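Local coordinates for CCMAN5 (Cellulosimicrobium cellulans, PDB 2XSG), which probably hydrolyses alpha-mannosidic linkages in mannose-containing glycans, as a bacterial glycoside hydrolase of family 92 that carries a bound calcium ion, at residues 352-357 with 406-411; 63-68 with 76-81. All coordinates share one frame; numbering follows the deposited sequence.

Contact 1 of 2, residues 352-357 with 406-411; sequences ATWDDF and WERSSV
R408 reaches across the first turn of the helix that T353 begins, and its side chain can be followed outward atom by atom. Its CB lies 3.7 Å from T353 O and also rests against F357 CB. R408 CG comes to 3.7 Å from F357 CD2, and bends at chi2 (-61°) and chi3 carry the chain away from F357 toward W354. At the tip, R408 NH1 stops 3.5 Å from W354 CD1, the indole and guanidinium lying side by side with planes 53° apart. NH1 is also tied to W354 O through a water, 3.0 Å from each. E407 CB sits over the centre of the guanidinium and at the edge of the indole, while its carboxylate, salt-bridged to R405, leans on W354 CB. A second water joins T353 OG1 to S409 OG, 2.7 Å from the latter; S409 OG and S409 N both donate to W406 O, the N-H bond closing the type II turn from W406 to S409. No direct hydrogen bond spans the two segments. R408, Q460 and R405 together probably restrict how the indole of W354 can turn; that side chain comes within about 6 Å of the calcium ion at its nearest atom. The charge of R408 is balanced by D464, salt-bridged to NH2, and Q460 OE1 takes N-H groups from both R408 and W354, which would keep these polar ends satisfied.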
loop_
_atom_site.group_PDB
_atom_site.type_symbol
_atom_site.label_atom_id
_atom_site.label_comp_id
_atom_site.label_asym_id
_atom_site.label_seq_id
_atom_site.Cartn_x
_atom_site.Cartn_y
_atom_site.Cartn_z
ATOM N N ALA A 352 5.490 -4.039 -3.273
ATOM C CA ALA A 352 5.119 -5.088 -2.327
ATOM C C ALA A 352 4.055 -5.910 -3.041
ATOM O O ALA A 352 2.966 -6.147 -2.519
ATOM C CB ALA A 352 4.566 -4.499 -1.053
ATOM N N THR A 353 4.392 -6.340 -4.248
ATOM C CA THR A 353 3.397 -6.799 -5.194
ATOM C C THR A 353 2.716 -8.132 -4.837
ATOM O O THR A 353 1.590 -8.375 -5.273
ATOM C CB THR A 353 4.001 -6.747 -6.610
ATOM O OG1 THR A 353 4.618 -5.459 -6.766
ATOM C CG2 THR A 353 2.929 -6.934 -7.696
ATOM N N TRP A 354 3.371 -8.966 -4.029
ATOM C CA TRP A 354 2.748 -10.193 -3.488
ATOM C C TRP A 354 1.461 -9.855 -2.708
ATOM O O TRP A 354 0.452 -10.553 -2.830
ATOM C CB TRP A 354 3.735 -10.921 -2.575
ATOM C CG TRP A 354 3.356 -12.316 -2.142
ATOM C CD1 TRP A 354 3.680 -13.487 -2.779
ATOM C CD2 TRP A 354 2.632 -12.692 -0.959
ATOM N NE1 TRP A 354 3.175 -14.564 -2.078
ATOM C CE2 TRP A 354 2.545 -14.107 -0.952
ATOM C CE3 TRP A 354 2.048 -11.977 0.093
ATOM C CZ2 TRP A 354 1.883 -14.819 0.064
ATOM C CZ3 TRP A 354 1.386 -12.683 1.105
ATOM C CH2 TRP A 354 1.309 -14.093 1.079
ATOM N N ASP A 355 1.508 -8.762 -1.939
ATOM C CA ASP A 355 0.339 -8.276 -1.193
ATOM C C ASP A 355 -0.583 -7.388 -2.001
ATOM O O ASP A 355 -1.802 -7.439 -1.832
ATOM C CB ASP A 355 0.751 -7.462 0.059
ATOM C CG ASP A 355 1.726 -8.187 0.940
ATOM O OD1 ASP A 355 2.875 -7.703 1.105
ATOM O OD2 ASP A 355 1.342 -9.234 1.481
ATOM N N ASP A 356 -0.018 -6.542 -2.853
ATOM C CA ASP A 356 -0.802 -5.412 -3.346
ATOM C C ASP A 356 -1.283 -5.440 -4.787
ATOM O O ASP A 356 -1.855 -4.452 -5.250
ATOM C CB ASP A 356 -0.075 -4.085 -3.057
ATOM C CG ASP A 356 1.034 -3.790 -4.039
ATOM O OD1 ASP A 356 1.238 -4.578 -4.999
ATOM O OD2 ASP A 356 1.718 -2.756 -3.834
ATOM N N PHE A 357 -1.046 -6.543 -5.489
ATOM C CA PHE A 357 -1.217 -6.563 -6.947
ATOM C C PHE A 357 -2.582 -6.081 -7.453
ATOM O O PHE A 357 -2.652 -5.439 -8.494
ATOM C CB PHE A 357 -0.808 -7.923 -7.574
ATOM C CG PHE A 357 -1.747 -9.080 -7.271
ATOM C CD1 PHE A 357 -2.745 -9.454 -8.194
ATOM C CD2 PHE A 357 -1.600 -9.830 -6.115
ATOM C CE1 PHE A 357 -3.601 -10.539 -7.941
ATOM C CE2 PHE A 357 -2.459 -10.922 -5.840
ATOM C CZ PHE A 357 -3.461 -11.273 -6.754
ATOM N N TRP A 406 8.342 -8.581 -5.007
ATOM C CA TRP A 406 8.001 -8.351 -6.414
ATOM C C TRP A 406 7.143 -9.430 -7.056
ATOM O O TRP A 406 6.823 -9.334 -8.233
ATOM C CB TRP A 406 9.282 -8.142 -7.239
ATOM C CG TRP A 406 10.196 -7.080 -6.665
ATOM C CD1 TRP A 406 10.142 -5.728 -6.905
ATOM C CD2 TRP A 406 11.267 -7.283 -5.737
ATOM N NE1 TRP A 406 11.128 -5.078 -6.187
ATOM C CE2 TRP A 406 11.832 -6.008 -5.465
ATOM C CE3 TRP A 406 11.809 -8.418 -5.107
ATOM C CZ2 TRP A 406 12.908 -5.838 -4.588
ATOM C CZ3 TRP A 406 12.884 -8.250 -4.236
ATOM C CH2 TRP A 406 13.413 -6.969 -3.979
ATOM N N GLU A 407 6.751 -10.445 -6.296
ATOM C CA GLU A 407 5.897 -11.503 -6.843
ATOM C C GLU A 407 4.604 -10.917 -7.392
ATOM O O GLU A 407 4.106 -9.933 -6.860
ATOM C CB GLU A 407 5.557 -12.565 -5.786
ATOM C CG GLU A 407 6.747 -13.285 -5.166
ATOM C CD GLU A 407 7.159 -12.708 -3.817
ATOM O OE1 GLU A 407 6.891 -11.519 -3.541
ATOM O OE2 GLU A 407 7.764 -13.459 -3.032
ATOM N N ARG A 408 4.056 -11.551 -8.434
ATOM C CA ARG A 408 2.808 -11.132 -9.096
ATOM C C ARG A 408 3.008 -9.958 -10.053
ATOM O O ARG A 408 2.038 -9.506 -10.670
ATOM C CB ARG A 408 1.659 -10.807 -8.113
ATOM C CG ARG A 408 1.326 -11.855 -7.035
ATOM C CD ARG A 408 0.873 -13.208 -7.581
ATOM N NE ARG A 408 2.000 -14.129 -7.762
ATOM C CZ ARG A 408 2.557 -14.868 -6.804
ATOM N NH1 ARG A 408 2.110 -14.809 -5.554
ATOM N NH2 ARG A 408 3.587 -15.664 -7.093
ATOM N N SER A 409 4.244 -9.459 -10.181
ATOM C CA SER A 409 4.532 -8.395 -11.172
ATOM C C SER A 409 4.022 -8.751 -12.576
ATOM O O SER A 409 3.559 -7.874 -13.296
ATOM C CB SER A 409 6.035 -8.084 -11.254
ATOM O OG SER A 409 6.504 -7.424 -10.090
ATOM N N SER A 410 4.126 -10.026 -12.966
ATOM C CA SER A 410 3.664 -10.455 -14.312
ATOM C C SER A 410 2.171 -10.185 -14.504
ATOM O O SER A 410 1.710 -9.918 -15.623
ATOM C CB SER A 410 3.972 -11.941 -14.578
ATOM O OG SER A 410 3.122 -12.801 -13.811
ATOM N N VAL A 411 1.427 -10.252 -13.403
ATOM C CA VAL A 411 -0.020 -10.047 -13.421
ATOM C C VAL A 411 -0.304 -8.567 -13.612
ATOM O O VAL A 411 -1.186 -8.203 -14.380
ATOM C CB VAL A 411 -0.665 -10.571 -12.114
ATOM C CG1 VAL A 411 -2.173 -10.251 -12.056
ATOM C CG2 VAL A 411 -0.420 -12.109 -11.991
HETATM O O HOH W 1 6.771 -5.446 -8.259
HETATM O O HOH W 2 0.186 -13.332 -3.827
#

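Contact 2 of 2, residues 63-68 with 76-81; sequences THTNLD and GGDLLV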
loop_
_atom_site.group_PDB
_atom_site.type_symbol
_atom_site.label_atom_id
_atom_site.label_comp_id
_atom_site.label_asym_id
_atom_site.label_seq_id
_atom_site.Cartn_x
_atom_site.Cartn_y
_atom_site.Cartn_z
ATOM N N THR A 63 11.441 11.483 11.106
ATOM C CA THR A 63 12.194 10.677 10.155
ATOM C C THR A 63 11.703 11.084 8.775
ATOM O O THR A 63 10.650 11.711 8.674
ATOM C CB THR A 63 11.955 9.178 10.391
ATOM O OG1 THR A 63 10.548 8.909 10.410
ATOM C CG2 THR A 63 12.528 8.770 11.716
ATOM N N HIS A 64 12.467 10.772 7.717
ATOM C CA HIS A 64 12.166 11.336 6.400
ATOM C C HIS A 64 11.843 10.303 5.328
ATOM O O HIS A 64 11.427 10.667 4.224
ATOM C CB HIS A 64 13.290 12.289 5.949
ATOM C CG HIS A 64 13.347 13.547 6.756
ATOM N ND1 HIS A 64 13.793 13.570 8.058
ATOM C CD2 HIS A 64 12.926 14.803 6.478
ATOM C CE1 HIS A 64 13.683 14.797 8.536
ATOM N NE2 HIS A 64 13.168 15.565 7.594
ATOM N N THR A 65 12.078 9.027 5.641
ATOM C CA THR A 65 11.778 7.932 4.714
ATOM C C THR A 65 10.852 6.936 5.380
ATOM O O THR A 65 10.835 6.805 6.612
ATOM C CB THR A 65 13.055 7.173 4.212
ATOM O OG1 THR A 65 13.606 6.384 5.278
ATOM C CG2 THR A 65 14.106 8.145 3.693
ATOM N N ASN A 66 10.072 6.229 4.567
ATOM C CA ASN A 66 9.136 5.285 5.137
ATOM C C ASN A 66 8.437 4.413 4.104
ATOM O O ASN A 66 8.613 4.607 2.892
ATOM C CB ASN A 66 8.098 6.040 5.969
ATOM C CG ASN A 66 7.921 5.433 7.339
ATOM O OD1 ASN A 66 7.740 4.215 7.469
ATOM N ND2 ASN A 66 7.985 6.273 8.375
ATOM N N LEU A 67 7.650 3.466 4.618
ATOM C CA LEU A 67 6.815 2.577 3.819
ATOM C C LEU A 67 5.446 2.494 4.474
ATOM O O LEU A 67 5.342 2.307 5.687
ATOM C CB LEU A 67 7.418 1.169 3.768
ATOM C CG LEU A 67 8.751 0.982 3.055
ATOM C CD1 LEU A 67 9.199 -0.477 3.141
ATOM C CD2 LEU A 67 8.656 1.452 1.606
ATOM N N ASP A 68 4.393 2.588 3.676
ATOM C CA ASP A 68 3.045 2.624 4.246
ATOM C C ASP A 68 2.472 1.244 4.438
ATOM O O ASP A 68 2.436 0.444 3.504
ATOM C CB ASP A 68 2.107 3.446 3.371
ATOM C CG ASP A 68 2.654 4.813 3.080
ATOM O OD1 ASP A 68 3.637 4.875 2.313
ATOM O OD2 ASP A 68 2.116 5.819 3.604
ATOM N N GLY A 76 12.270 1.817 5.968
ATOM C CA GLY A 76 12.687 3.231 6.013
ATOM C C GLY A 76 12.894 3.710 7.445
ATOM O O GLY A 76 13.497 3.000 8.257
ATOM N N GLY A 77 12.379 4.904 7.754
ATOM C CA GLY A 77 12.580 5.519 9.084
ATOM C C GLY A 77 13.947 6.193 9.215
ATOM O O GLY A 77 14.424 6.417 10.329
ATOM N N ASP A 78 14.565 6.519 8.076
ATOM C CA ASP A 78 15.888 7.157 8.021
ATOM C C ASP A 78 15.837 8.648 8.326
ATOM O O ASP A 78 14.838 9.313 8.039
ATOM C CB ASP A 78 16.513 7.026 6.621
ATOM C CG ASP A 78 16.765 5.578 6.210
ATOM O OD1 ASP A 78 16.086 5.085 5.269
ATOM O OD2 ASP A 78 17.640 4.948 6.832
ATOM N N LEU A 79 16.951 9.149 8.867
ATOM C CA LEU A 79 17.226 10.570 9.014
ATOM C C LEU A 79 16.312 11.193 10.074
ATOM O O LEU A 79 15.337 11.868 9.741
ATOM C CB LEU A 79 17.100 11.295 7.674
ATOM C CG LEU A 79 18.025 12.485 7.379
ATOM C CD1 LEU A 79 18.138 12.701 5.865
ATOM C CD2 LEU A 79 17.542 13.763 8.070
ATOM N N LEU A 80 16.648 10.953 11.338
ATOM C CA LEU A 80 15.841 11.431 12.444
ATOM C C LEU A 80 16.312 12.809 12.865
ATOM O O LEU A 80 17.478 12.995 13.226
ATOM C CB LEU A 80 15.862 10.435 13.620
ATOM C CG LEU A 80 15.087 10.810 14.899
ATOM C CD1 LEU A 80 13.581 10.744 14.672
ATOM C CD2 LEU A 80 15.498 9.894 16.061
ATOM N N VAL A 81 15.403 13.776 12.793
ATOM C CA VAL A 81 15.669 15.146 13.244
ATOM C C VAL A 81 14.920 15.429 14.554
ATOM O O VAL A 81 13.698 15.375 14.594
ATOM C CB VAL A 81 15.267 16.177 12.164
ATOM C CG1 VAL A 81 15.348 17.636 12.711
ATOM C CG2 VAL A 81 16.112 15.992 10.864
#
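T65 OG1 is gripped twice by D78: it donates to D78 OD1 at 2.8 Å and accepts from D78 N at 3.0 Å. The hydroxyl stands between the backbone N and the carbonyl carbon of its own residue (chi1 72°), which turns it to the aspartate and leaves T65 CG2 against D78 CB. It meets D78 OD1 on the anti side of the carboxylate, whose other bonds go to Y200, R170 and N166. The backbone of T65 adds a bond from G77 N to T65 O, 2.7 Å long, with the donor well above the carbonyl plane. One residue back, H64 is held at two points. Its N donates to D78 O in a nearly straight bond (169°), and the imidazole ND1 donates to L79 O at 2.8 Å, the oxygen lying at the ring edge. With NE2 bonded to H147, both ring nitrogens have partners, which fixes the rotation of the ring; V81 CG2 packs 3.6 Å from H64 CE1. T63 CG2 touches L80 CD1, and T63 CA offers a C-H contact to L79 O. G76 and G77 both have positive phi, and a side chain on G76 would collide with the backbone of T65 and N66. The pair links the end of strand 58-63 to the start of strand 80-84, with the side chains of H64, T65, L79 and V81 packing against strand 248-255 and those of T63 and L80 touching strand 40-44.

Both segments of contact 2 come first in the sequence, in the N-terminal family 92 domain; those of contact 1 follow, in the catalytic domain. Contact 2 leads into strand 80-84, at the edge of a five-stranded antiparallel sheet, whereas contact 1 joins the starts of helices 353-366 and 409-418. Their centres are 24 Å apart, but the nearest atoms come within about 7 Å without touching. The loop beyond contact 2 reaches toward the catalytic domain: L67 packs on S350, and D68 bonds through its backbone to A663, next to the calcium ligand D662, which D355 of contact 1 also touches. The two domains thus meet beside the calcium site, consistent with both bordering the active site.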